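Local coordinates for protein soluble epoxide hydrolase (Bacillus megaterium, PDB 4INZ) that belongs to the alpha/beta hydrolase fold family, with a mixed, largely parallel beta sheet packed between helices, at residues A[31-36]-A[49-54]; A[43-48]-A[73-78]; A[123-128]-A[141-146]. The protein carries 1 engineered substitution. All coordinates share one frame; numbering follows the deposited sequence.

Interaction 1 (A[31-36]-A[49-54]); sequences HYISKG and DFSHIW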
loop_
_atom_site.group_PDB
_atom_site.type_symbol
_atom_site.label_atom_id
_atom_site.label_comp_id
_atom_site.label_asym_id
_atom_site.label_seq_id
_atom_site.Cartn_x
_atom_site.Cartn_y
_atom_site.Cartn_z
ATOM N N HIS A 31 -10.834 3.284 -10.626
ATOM C CA HIS A 31 -11.941 2.517 -10.076
ATOM C C HIS A 31 -11.823 2.405 -8.554
ATOM O O HIS A 31 -10.719 2.339 -8.018
ATOM C CB HIS A 31 -11.947 1.122 -10.699
ATOM C CG HIS A 31 -13.002 0.213 -10.148
ATOM N ND1 HIS A 31 -12.742 -0.718 -9.165
ATOM C CD2 HIS A 31 -14.314 0.074 -10.460
ATOM C CE1 HIS A 31 -13.849 -1.385 -8.887
ATOM N NE2 HIS A 31 -14.818 -0.926 -9.660
ATOM N N TYR A 32 -12.949 2.392 -7.846
ATOM C CA TYR A 32 -12.894 2.244 -6.386
ATOM C C TYR A 32 -14.133 1.554 -5.836
ATOM O O TYR A 32 -15.186 1.550 -6.476
ATOM C CB TYR A 32 -12.707 3.598 -5.686
ATOM C CG TYR A 32 -13.852 4.583 -5.875
ATOM C CD1 TYR A 32 -13.832 5.503 -6.911
ATOM C CD2 TYR A 32 -14.935 4.604 -5.006
ATOM C CE1 TYR A 32 -14.856 6.409 -7.087
ATOM C CE2 TYR A 32 -15.976 5.517 -5.176
ATOM C CZ TYR A 32 -15.928 6.416 -6.219
ATOM O OH TYR A 32 -16.952 7.326 -6.413
ATOM N N ILE A 33 -13.986 0.958 -4.654
ATOM C CA ILE A 33 -15.101 0.398 -3.901
ATOM C C ILE A 33 -15.521 1.417 -2.866
ATOM O O ILE A 33 -14.670 2.016 -2.209
ATOM C CB ILE A 33 -14.678 -0.845 -3.095
ATOM C CG1 ILE A 33 -14.130 -1.938 -3.994
ATOM C CG2 ILE A 33 -15.852 -1.375 -2.276
ATOM C CD1 ILE A 33 -13.664 -3.142 -3.195
ATOM N N SER A 34 -16.831 1.591 -2.698
ATOM C CA SER A 34 -17.362 2.572 -1.764
ATOM C C SER A 34 -18.475 1.962 -0.918
ATOM O O SER A 34 -19.326 1.231 -1.433
ATOM C CB SER A 34 -17.891 3.786 -2.533
ATOM O OG SER A 34 -18.598 4.674 -1.686
ATOM N N LYS A 35 -18.458 2.261 0.378
ATOM C CA LYS A 35 -19.515 1.831 1.289
ATOM C C LYS A 35 -19.599 2.795 2.474
ATOM O O LYS A 35 -18.622 3.454 2.807
ATOM C CB LYS A 35 -19.256 0.399 1.768
ATOM C CG LYS A 35 -20.447 -0.289 2.420
ATOM C CD LYS A 35 -20.099 -1.730 2.803
ATOM C CE LYS A 35 -21.312 -2.485 3.348
ATOM N NZ LYS A 35 -21.829 -1.923 4.639
ATOM N N GLY A 36 -20.767 2.893 3.097
ATOM C CA GLY A 36 -20.912 3.714 4.283
ATOM C C GLY A 36 -21.085 5.199 4.043
ATOM O O GLY A 36 -21.415 5.634 2.943
ATOM N N ASP A 49 -1.933 -6.675 -5.005
ATOM C CA ASP A 49 -3.322 -6.745 -4.578
ATOM C C ASP A 49 -4.160 -5.682 -5.279
ATOM O O ASP A 49 -3.831 -5.250 -6.378
ATOM C CB ASP A 49 -3.397 -6.582 -3.061
ATOM C CG ASP A 49 -2.427 -7.500 -2.344
ATOM O OD1 ASP A 49 -2.619 -8.729 -2.421
ATOM O OD2 ASP A 49 -1.464 -6.999 -1.727
ATOM N N PHE A 50 -5.247 -5.283 -4.634
ATOM C CA PHE A 50 -6.144 -4.263 -5.160
ATOM C C PHE A 50 -7.167 -3.955 -4.081
ATOM O O PHE A 50 -7.008 -4.391 -2.949
ATOM C CB PHE A 50 -6.806 -4.705 -6.483
ATOM C CG PHE A 50 -7.733 -5.897 -6.363
ATOM C CD1 PHE A 50 -7.261 -7.139 -5.952
ATOM C CD2 PHE A 50 -9.069 -5.783 -6.726
ATOM C CE1 PHE A 50 -8.113 -8.240 -5.870
ATOM C CE2 PHE A 50 -9.936 -6.880 -6.656
ATOM C CZ PHE A 50 -9.455 -8.111 -6.229
ATOM N N SER A 51 -8.210 -3.204 -4.419
ATOM C CA SER A 51 -9.155 -2.742 -3.406
ATOM C C SER A 51 -9.715 -3.863 -2.527
ATOM O O SER A 51 -9.990 -3.657 -1.338
ATOM C CB SER A 51 -10.292 -1.958 -4.069
ATOM O OG SER A 51 -10.869 -2.724 -5.120
ATOM N N HIS A 52 -9.876 -5.048 -3.107
ATOM C CA HIS A 52 -10.503 -6.170 -2.402
ATOM C C HIS A 52 -9.737 -6.582 -1.138
ATOM O O HIS A 52 -10.312 -7.190 -0.236
ATOM C CB HIS A 52 -10.632 -7.364 -3.359
ATOM C CG HIS A 52 -11.426 -8.513 -2.819
ATOM N ND1 HIS A 52 -12.788 -8.448 -2.612
ATOM C CD2 HIS A 52 -11.054 -9.772 -2.482
ATOM C CE1 HIS A 52 -13.218 -9.613 -2.154
ATOM N NE2 HIS A 52 -12.188 -10.435 -2.069
ATOM N N ILE A 53 -8.447 -6.262 -1.059
ATOM C CA ILE A 53 -7.679 -6.698 0.111
ATOM C C ILE A 53 -8.244 -6.084 1.398
ATOM O O ILE A 53 -8.048 -6.617 2.496
ATOM C CB ILE A 53 -6.163 -6.413 -0.017
ATOM C CG1 ILE A 53 -5.387 -7.181 1.060
ATOM C CG2 ILE A 53 -5.868 -4.902 0.068
ATOM C CD1 ILE A 53 -3.903 -7.228 0.796
ATOM N N TRP A 54 -8.976 -4.983 1.249
ATOM C CA TRP A 54 -9.496 -4.241 2.393
ATOM C C TRP A 54 -10.912 -4.642 2.795
ATOM O O TRP A 54 -11.522 -4.010 3.667
ATOM C CB TRP A 54 -9.476 -2.743 2.091
ATOM C CG TRP A 54 -8.117 -2.209 1.820
ATOM C CD1 TRP A 54 -7.629 -1.763 0.617
ATOM C CD2 TRP A 54 -7.061 -2.056 2.768
ATOM N NE1 TRP A 54 -6.329 -1.332 0.769
ATOM C CE2 TRP A 54 -5.959 -1.499 2.078
ATOM C CE3 TRP A 54 -6.943 -2.323 4.137
ATOM C CZ2 TRP A 54 -4.747 -1.214 2.713
ATOM C CZ3 TRP A 54 -5.736 -2.030 4.770
ATOM C CH2 TRP A 54 -4.655 -1.481 4.055
#
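S51 OG is hydrogen-bonded to D71 OD1, and the end of the I33 side chain packs against it, with I33 CD1 3.4 Å from S51 OG. This serine-isoleucine pair makes up most of the contact between strand residues 31-36 and the turn of residues 49-54. I33 touches with the long branch alone. Its CG1 stands anti to the carbonyl carbon, and this first torsion with the extended second one (chi2 178°) carries CD1 out to the serine, where I33 CD1 lies 3.7 Å from S51 CB. The same methyl comes near the next amide, I33 CD1 lying 4.2 Å from H52 N. D71 also accepts a hydrogen bond from H31 ND1 through its other carboxylate oxygen. One carboxylate thus ties the strand and the turn together beside the methyl-hydroxyl contact and satisfies the buried serine hydroxyl. W54 N bonds to S51 O at 3.1 Å within the 3-10 segment, while H52 NE2 is hydrogen-bonded to D200. The arrangement is a 3-10 segment, residues 51-54, that ends in W54, the N-cap of helix 55-61, and packs on a sheet strand of the alpha/beta hydrolase fold.

Interaction 2 (A[43-48]-A[73-78]); sequences FLHGFP and RGYNLS
H45 and Y75 meet as an edge-to-face aromatic pair, the imidazole edge directed at the phenol face. The touching atom is H45 CE1, which sits 3.3 Å above the Y75 plane, over the centre of that ring. The ring centroids are 4.6 Å apart and the planes stand at 69°. At the far end of the tyrosine a second contact forms: Y75 OH lies near the plane of the F47 ring, at its edge, and is 3.3 Å from F47 CB, the two side chains crossing at about a right angle. Y75 therefore spans residues 45 to 48, with the carbonyl of G46 approaching obliquely and the backbone of P48 at its rim.

The imidazole is fixed at both nitrogens. H45 ND1 donates to G46 O over 2.9 Å in a nearly straight bond, the acceptor lying in the ring plane but the donor tilted 25° from the carbonyl plane, and NE2 accepts from L72 N. With H45 CG between the backbone N and the carbonyl carbon (chi1 69°), these bonds hold the ring's rotation and aim CE1 at the tyrosine. In segment 73-78, a type II' turn from Y75 to S78 is closed by S78 N bonding to Y75 O.

Residues 45-48 read H-G-F-P, the H-G-x-P signature of epoxide hydrolases and their relatives, with a cis peptide before P48. They follow strand 40-44 directly; F47 N bonds to D114, F47 and P48 pack on L182 of helix 169-193, and R73 forms a salt bridge to D95 of helix 89-102.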
loop_
_atom_site.group_PDB
_atom_site.type_symbol
_atom_site.label_atom_id
_atom_site.label_comp_id
_atom_site.label_asym_id
_atom_site.label_seq_id
_atom_site.Cartn_x
_atom_site.Cartn_y
_atom_site.Cartn_z
ATOM N N PHE A 43 -8.518 3.789 1.684
ATOM C CA PHE A 43 -7.588 2.658 1.775
ATOM C C PHE A 43 -6.778 2.531 0.489
ATOM O O PHE A 43 -7.350 2.531 -0.612
ATOM C CB PHE A 43 -8.350 1.334 1.951
ATOM C CG PHE A 43 -9.192 1.252 3.192
ATOM C CD1 PHE A 43 -10.477 1.791 3.214
ATOM C CD2 PHE A 43 -8.725 0.581 4.317
ATOM C CE1 PHE A 43 -11.265 1.696 4.348
ATOM C CE2 PHE A 43 -9.507 0.478 5.466
ATOM C CZ PHE A 43 -10.782 1.030 5.481
ATOM N N LEU A 44 -5.462 2.388 0.632
ATOM C CA LEU A 44 -4.556 2.221 -0.502
ATOM C C LEU A 44 -3.789 0.909 -0.396
ATOM O O LEU A 44 -2.963 0.729 0.516
ATOM C CB LEU A 44 -3.536 3.363 -0.541
ATOM C CG LEU A 44 -4.060 4.798 -0.493
ATOM C CD1 LEU A 44 -2.898 5.763 -0.652
ATOM C CD2 LEU A 44 -5.108 5.036 -1.578
ATOM N N HIS A 45 -4.056 0.008 -1.337
ATOM C CA HIS A 45 -3.388 -1.282 -1.417
ATOM C C HIS A 45 -2.010 -1.145 -2.042
ATOM O O HIS A 45 -1.582 -0.045 -2.418
ATOM C CB HIS A 45 -4.210 -2.224 -2.295
ATOM C CG HIS A 45 -4.202 -1.826 -3.740
ATOM N ND1 HIS A 45 -3.216 -2.228 -4.615
ATOM C CD2 HIS A 45 -5.034 -1.025 -4.448
ATOM C CE1 HIS A 45 -3.450 -1.704 -5.806
ATOM N NE2 HIS A 45 -4.546 -0.969 -5.731
ATOM N N GLY A 46 -1.317 -2.277 -2.148
ATOM C CA GLY A 46 -0.030 -2.336 -2.820
ATOM C C GLY A 46 0.038 -3.516 -3.780
ATOM O O GLY A 46 -0.981 -3.984 -4.272
ATOM N N PHE A 47 1.245 -4.011 -4.024
ATOM C CA PHE A 47 1.479 -5.031 -5.044
ATOM C C PHE A 47 1.451 -6.439 -4.460
ATOM O O PHE A 47 2.072 -6.689 -3.428
ATOM C CB PHE A 47 2.853 -4.798 -5.680
ATOM C CG PHE A 47 3.254 -5.872 -6.651
ATOM C CD1 PHE A 47 2.919 -5.765 -7.994
ATOM C CD2 PHE A 47 3.957 -6.993 -6.223
ATOM C CE1 PHE A 47 3.279 -6.750 -8.890
ATOM C CE2 PHE A 47 4.321 -7.986 -7.121
ATOM C CZ PHE A 47 3.975 -7.861 -8.459
ATOM N N PRO A 48 0.773 -7.388 -5.137
ATOM C CA PRO A 48 -0.018 -7.278 -6.361
ATOM C C PRO A 48 -1.498 -7.378 -6.042
ATOM O O PRO A 48 -2.232 -8.092 -6.731
ATOM C CB PRO A 48 0.394 -8.535 -7.115
ATOM C CG PRO A 48 0.493 -9.557 -6.013
ATOM C CD PRO A 48 0.975 -8.803 -4.774
ATOM N N ARG A 73 -3.664 3.316 -10.087
ATOM C CA ARG A 73 -3.543 3.320 -11.540
ATOM C C ARG A 73 -2.782 2.081 -11.989
ATOM O O ARG A 73 -1.796 1.678 -11.359
ATOM C CB ARG A 73 -2.886 4.607 -12.069
ATOM C CG ARG A 73 -1.480 4.890 -11.538
ATOM C CD ARG A 73 -0.830 6.056 -12.282
ATOM N NE ARG A 73 -1.594 7.299 -12.181
ATOM C CZ ARG A 73 -1.666 8.208 -13.153
ATOM N NH1 ARG A 73 -1.016 8.019 -14.295
ATOM N NH2 ARG A 73 -2.379 9.315 -12.988
ATOM N N GLY A 74 -3.263 1.463 -13.062
ATOM C CA GLY A 74 -2.649 0.257 -13.576
ATOM C C GLY A 74 -3.261 -1.022 -13.024
ATOM O O GLY A 74 -3.093 -2.081 -13.612
ATOM N N TYR A 75 -3.971 -0.919 -11.901
ATOM C CA TYR A 75 -4.532 -2.089 -11.218
ATOM C C TYR A 75 -6.013 -2.340 -11.497
ATOM O O TYR A 75 -6.812 -1.403 -11.564
ATOM C CB TYR A 75 -4.374 -1.945 -9.700
ATOM C CG TYR A 75 -2.997 -2.247 -9.164
ATOM C CD1 TYR A 75 -1.980 -1.301 -9.229
ATOM C CD2 TYR A 75 -2.717 -3.477 -8.567
ATOM C CE1 TYR A 75 -0.717 -1.572 -8.709
ATOM C CE2 TYR A 75 -1.465 -3.749 -8.052
ATOM C CZ TYR A 75 -0.468 -2.796 -8.132
ATOM O OH TYR A 75 0.779 -3.070 -7.616
ATOM N N ASN A 76 -6.369 -3.620 -11.611
ATOM C CA ASN A 76 -7.764 -4.036 -11.741
ATOM C C ASN A 76 -8.485 -3.220 -12.812
ATOM O O ASN A 76 -8.063 -3.202 -13.967
ATOM C CB ASN A 76 -8.476 -3.927 -10.381
ATOM C CG ASN A 76 -9.833 -4.612 -10.363
ATOM O OD1 ASN A 76 -10.057 -5.590 -11.072
ATOM N ND2 ASN A 76 -10.750 -4.091 -9.554
ATOM N N LEU A 77 -9.556 -2.532 -12.429
ATOM C CA LEU A 77 -10.367 -1.799 -13.403
ATOM C C LEU A 77 -9.921 -0.351 -13.623
ATOM O O LEU A 77 -10.490 0.366 -14.450
ATOM C CB LEU A 77 -11.846 -1.857 -13.013
ATOM C CG LEU A 77 -12.471 -3.256 -13.100
ATOM C CD1 LEU A 77 -13.829 -3.299 -12.395
ATOM C CD2 LEU A 77 -12.592 -3.742 -14.548
ATOM N N SER A 78 -8.902 0.083 -12.892
ATOM C CA SER A 78 -8.388 1.430 -13.089
ATOM C C SER A 78 -7.652 1.541 -14.411
ATOM O O SER A 78 -7.134 0.554 -14.925
ATOM C CB SER A 78 -7.480 1.847 -11.925
ATOM O OG SER A 78 -8.263 2.076 -10.771
#

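Interaction 3 (A[123-128]-A[141-146]); sequences FAYRYP and HPYTFM
Y125, H141 and Y143 form an aromatic cluster between the C-terminal end of helix 115-126 and the start of helix 142-151, where H141 is the N-cap. Polar contact across it comes through one hydrogen bond, Y125 OH to H141 NE2 at 3.1 Å; either atom could be the donor. Each partner lies near the ring plane of the other, so the hydroxyl meets the imidazole at its edge, and the side chains cross at about a right angle. Y125 OH is also bonded to the carbonyl of E242, giving this buried hydroxyl two partners.

Apolar contact is looser. Y125 CE2 stands 4.2 Å from P142 CG, and on the other rim Y125 CE1 is 4.1 Å from Y143 CE1, with the two tyrosine planes at 54°. The Y125 torsion is well off a staggered position (chi1 -93°), which sets the ring between these neighbours. The polar end of Y143 leaves the cluster for the carbonyl of E241, while Y270 meets the rings of H141 and Y143 and touches the Y125 side chain.

Capping uses the other imidazole nitrogen. H141 has CG anti to the backbone N (chi1 176°), which brings ND1 to the amide of T144; H141 ND1 accepts from T144 N at 3.3 Å in a nearly straight bond lying in the imidazole plane.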
loop_
_atom_site.group_PDB
_atom_site.type_symbol
_atom_site.label_atom_id
_atom_site.label_comp_id
_atom_site.label_asym_id
_atom_site.label_seq_id
_atom_site.Cartn_x
_atom_site.Cartn_y
_atom_site.Cartn_z
ATOM N N PHE A 123 2.527 11.059 0.733
ATOM C CA PHE A 123 1.399 11.978 0.667
ATOM C C PHE A 123 1.158 12.677 2.007
ATOM O O PHE A 123 0.901 13.883 2.046
ATOM C CB PHE A 123 0.125 11.248 0.228
ATOM C CG PHE A 123 -1.084 12.132 0.193
ATOM C CD1 PHE A 123 -1.316 12.964 -0.897
ATOM C CD2 PHE A 123 -1.966 12.168 1.261
ATOM C CE1 PHE A 123 -2.423 13.798 -0.928
ATOM C CE2 PHE A 123 -3.077 12.992 1.235
ATOM C CZ PHE A 123 -3.303 13.814 0.139
ATOM N N ALA A 124 1.219 11.920 3.100
ATOM C CA ALA A 124 1.000 12.492 4.430
ATOM C C ALA A 124 2.067 13.529 4.774
ATOM O O ALA A 124 1.774 14.557 5.388
ATOM C CB ALA A 124 0.961 11.390 5.495
ATOM N N TYR A 125 3.308 13.257 4.382
ATOM C CA TYR A 125 4.401 14.188 4.635
ATOM C C TYR A 125 4.233 15.480 3.837
ATOM O O TYR A 125 4.488 16.574 4.342
ATOM C CB TYR A 125 5.751 13.541 4.306
ATOM C CG TYR A 125 6.432 12.868 5.480
ATOM C CD1 TYR A 125 7.325 13.571 6.290
ATOM C CD2 TYR A 125 6.194 11.530 5.776
ATOM C CE1 TYR A 125 7.955 12.960 7.363
ATOM C CE2 TYR A 125 6.817 10.911 6.846
ATOM C CZ TYR A 125 7.698 11.630 7.637
ATOM O OH TYR A 125 8.320 11.014 8.702
ATOM N N ARG A 126 3.804 15.351 2.586
ATOM C CA ARG A 126 3.689 16.508 1.705
ATOM C C ARG A 126 2.378 17.261 1.915
ATOM O O ARG A 126 2.329 18.484 1.782
ATOM C CB ARG A 126 3.827 16.090 0.241
ATOM C CG ARG A 126 5.171 15.478 -0.113
ATOM C CD ARG A 126 5.266 15.184 -1.604
ATOM N NE ARG A 126 6.562 14.614 -1.969
ATOM C CZ ARG A 126 6.857 14.135 -3.176
ATOM N NH1 ARG A 126 5.944 14.152 -4.144
ATOM N NH2 ARG A 126 8.064 13.632 -3.415
ATOM N N TYR A 127 1.321 16.528 2.243
ATOM C CA TYR A 127 0.001 17.124 2.416
ATOM C C TYR A 127 -0.618 16.720 3.749
ATOM O O TYR A 127 -1.718 16.164 3.776
ATOM C CB TYR A 127 -0.939 16.696 1.285
ATOM C CG TYR A 127 -0.556 17.182 -0.096
ATOM C CD1 TYR A 127 -1.023 18.400 -0.577
ATOM C CD2 TYR A 127 0.245 16.413 -0.931
ATOM C CE1 TYR A 127 -0.688 18.847 -1.844
ATOM C CE2 TYR A 127 0.583 16.850 -2.203
ATOM C CZ TYR A 127 0.115 18.068 -2.653
ATOM O OH TYR A 127 0.446 18.509 -3.916
ATOM N N PRO A 128 0.075 17.008 4.859
ATOM C CA PRO A 128 -0.425 16.570 6.166
ATOM C C PRO A 128 -1.816 17.113 6.481
ATOM O O PRO A 128 -2.525 16.521 7.289
ATOM C CB PRO A 128 0.611 17.131 7.145
ATOM C CG PRO A 128 1.287 18.240 6.399
ATOM C CD PRO A 128 1.316 17.789 4.979
ATOM N N HIS A 141 8.432 3.074 5.524
ATOM C CA HIS A 141 8.456 4.455 5.990
ATOM C C HIS A 141 9.553 5.162 5.201
ATOM O O HIS A 141 10.630 4.606 5.015
ATOM C CB HIS A 141 8.760 4.527 7.491
ATOM C CG HIS A 141 8.884 5.927 8.009
ATOM N ND1 HIS A 141 10.096 6.574 8.128
ATOM C CD2 HIS A 141 7.944 6.810 8.423
ATOM C CE1 HIS A 141 9.897 7.793 8.599
ATOM N NE2 HIS A 141 8.599 7.963 8.783
ATOM N N PRO A 142 9.282 6.381 4.713
ATOM C CA PRO A 142 10.238 7.046 3.817
ATOM C C PRO A 142 11.677 7.078 4.332
ATOM O O PRO A 142 12.609 6.929 3.540
ATOM C CB PRO A 142 9.673 8.461 3.708
ATOM C CG PRO A 142 8.196 8.257 3.840
ATOM C CD PRO A 142 8.047 7.163 4.877
ATOM N N TYR A 143 11.862 7.263 5.633
ATOM C CA TYR A 143 13.214 7.451 6.161
ATOM C C TYR A 143 13.836 6.172 6.707
ATOM O O TYR A 143 14.982 5.855 6.384
ATOM C CB TYR A 143 13.248 8.565 7.213
ATOM C CG TYR A 143 13.042 9.947 6.632
ATOM C CD1 TYR A 143 11.767 10.489 6.515
ATOM C CD2 TYR A 143 14.122 10.702 6.180
ATOM C CE1 TYR A 143 11.570 11.745 5.976
ATOM C CE2 TYR A 143 13.937 11.962 5.642
ATOM C CZ TYR A 143 12.661 12.480 5.541
ATOM O OH TYR A 143 12.472 13.734 5.008
ATOM N N THR A 144 13.097 5.436 7.532
ATOM C CA THR A 144 13.660 4.219 8.098
ATOM C C THR A 144 13.951 3.175 7.025
ATOM O O THR A 144 14.880 2.383 7.169
ATOM C CB THR A 144 12.788 3.611 9.228
ATOM O OG1 THR A 144 11.530 3.167 8.698
ATOM C CG2 THR A 144 12.560 4.631 10.347
ATOM N N PHE A 145 13.170 3.170 5.944
ATOM C CA PHE A 145 13.400 2.178 4.898
ATOM C C PHE A 145 14.755 2.357 4.227
ATOM O O PHE A 145 15.463 1.382 3.966
ATOM C CB PHE A 145 12.301 2.191 3.835
ATOM C CG PHE A 145 12.468 1.120 2.800
ATOM C CD1 PHE A 145 12.422 -0.220 3.163
ATOM C CD2 PHE A 145 12.675 1.441 1.468
ATOM C CE1 PHE A 145 12.573 -1.216 2.216
ATOM C CE2 PHE A 145 12.827 0.446 0.518
ATOM C CZ PHE A 145 12.781 -0.882 0.895
ATOM N N MET A 146 15.113 3.601 3.930
ATOM C CA MET A 146 16.424 3.874 3.349
ATOM C C MET A 146 17.531 3.492 4.332
ATOM O O MET A 146 18.561 2.948 3.942
ATOM C CB MET A 146 16.542 5.341 2.944
ATOM C CG MET A 146 15.558 5.741 1.862
ATOM S SD MET A 146 15.761 4.821 0.315
ATOM C CE MET A 146 17.307 5.518 -0.299
#

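In the fold
Interactions 1 and 2 are neighbours, with centres 9 Å apart. Interaction 1 joins strand 28-36 to the loop after strand 40-44; interaction 2 joins the end of strand 40-44 and its loop to the loop after strand 66-70. They touch where H31 N bonds to S78 OG and where D49 O packs on Y75. Interaction 3 lies across the chain's centre from interaction 1, its centre about 23 Å away, and joins two helices. Interactions 2 and 3 are buried and aromatic, but in interaction 2 hydrogen bonds fix the histidine from its own segment and from L72, whereas in interaction 3 one links two rings. Interaction 1, a small aliphatic-hydroxyl touch, is only partly buried.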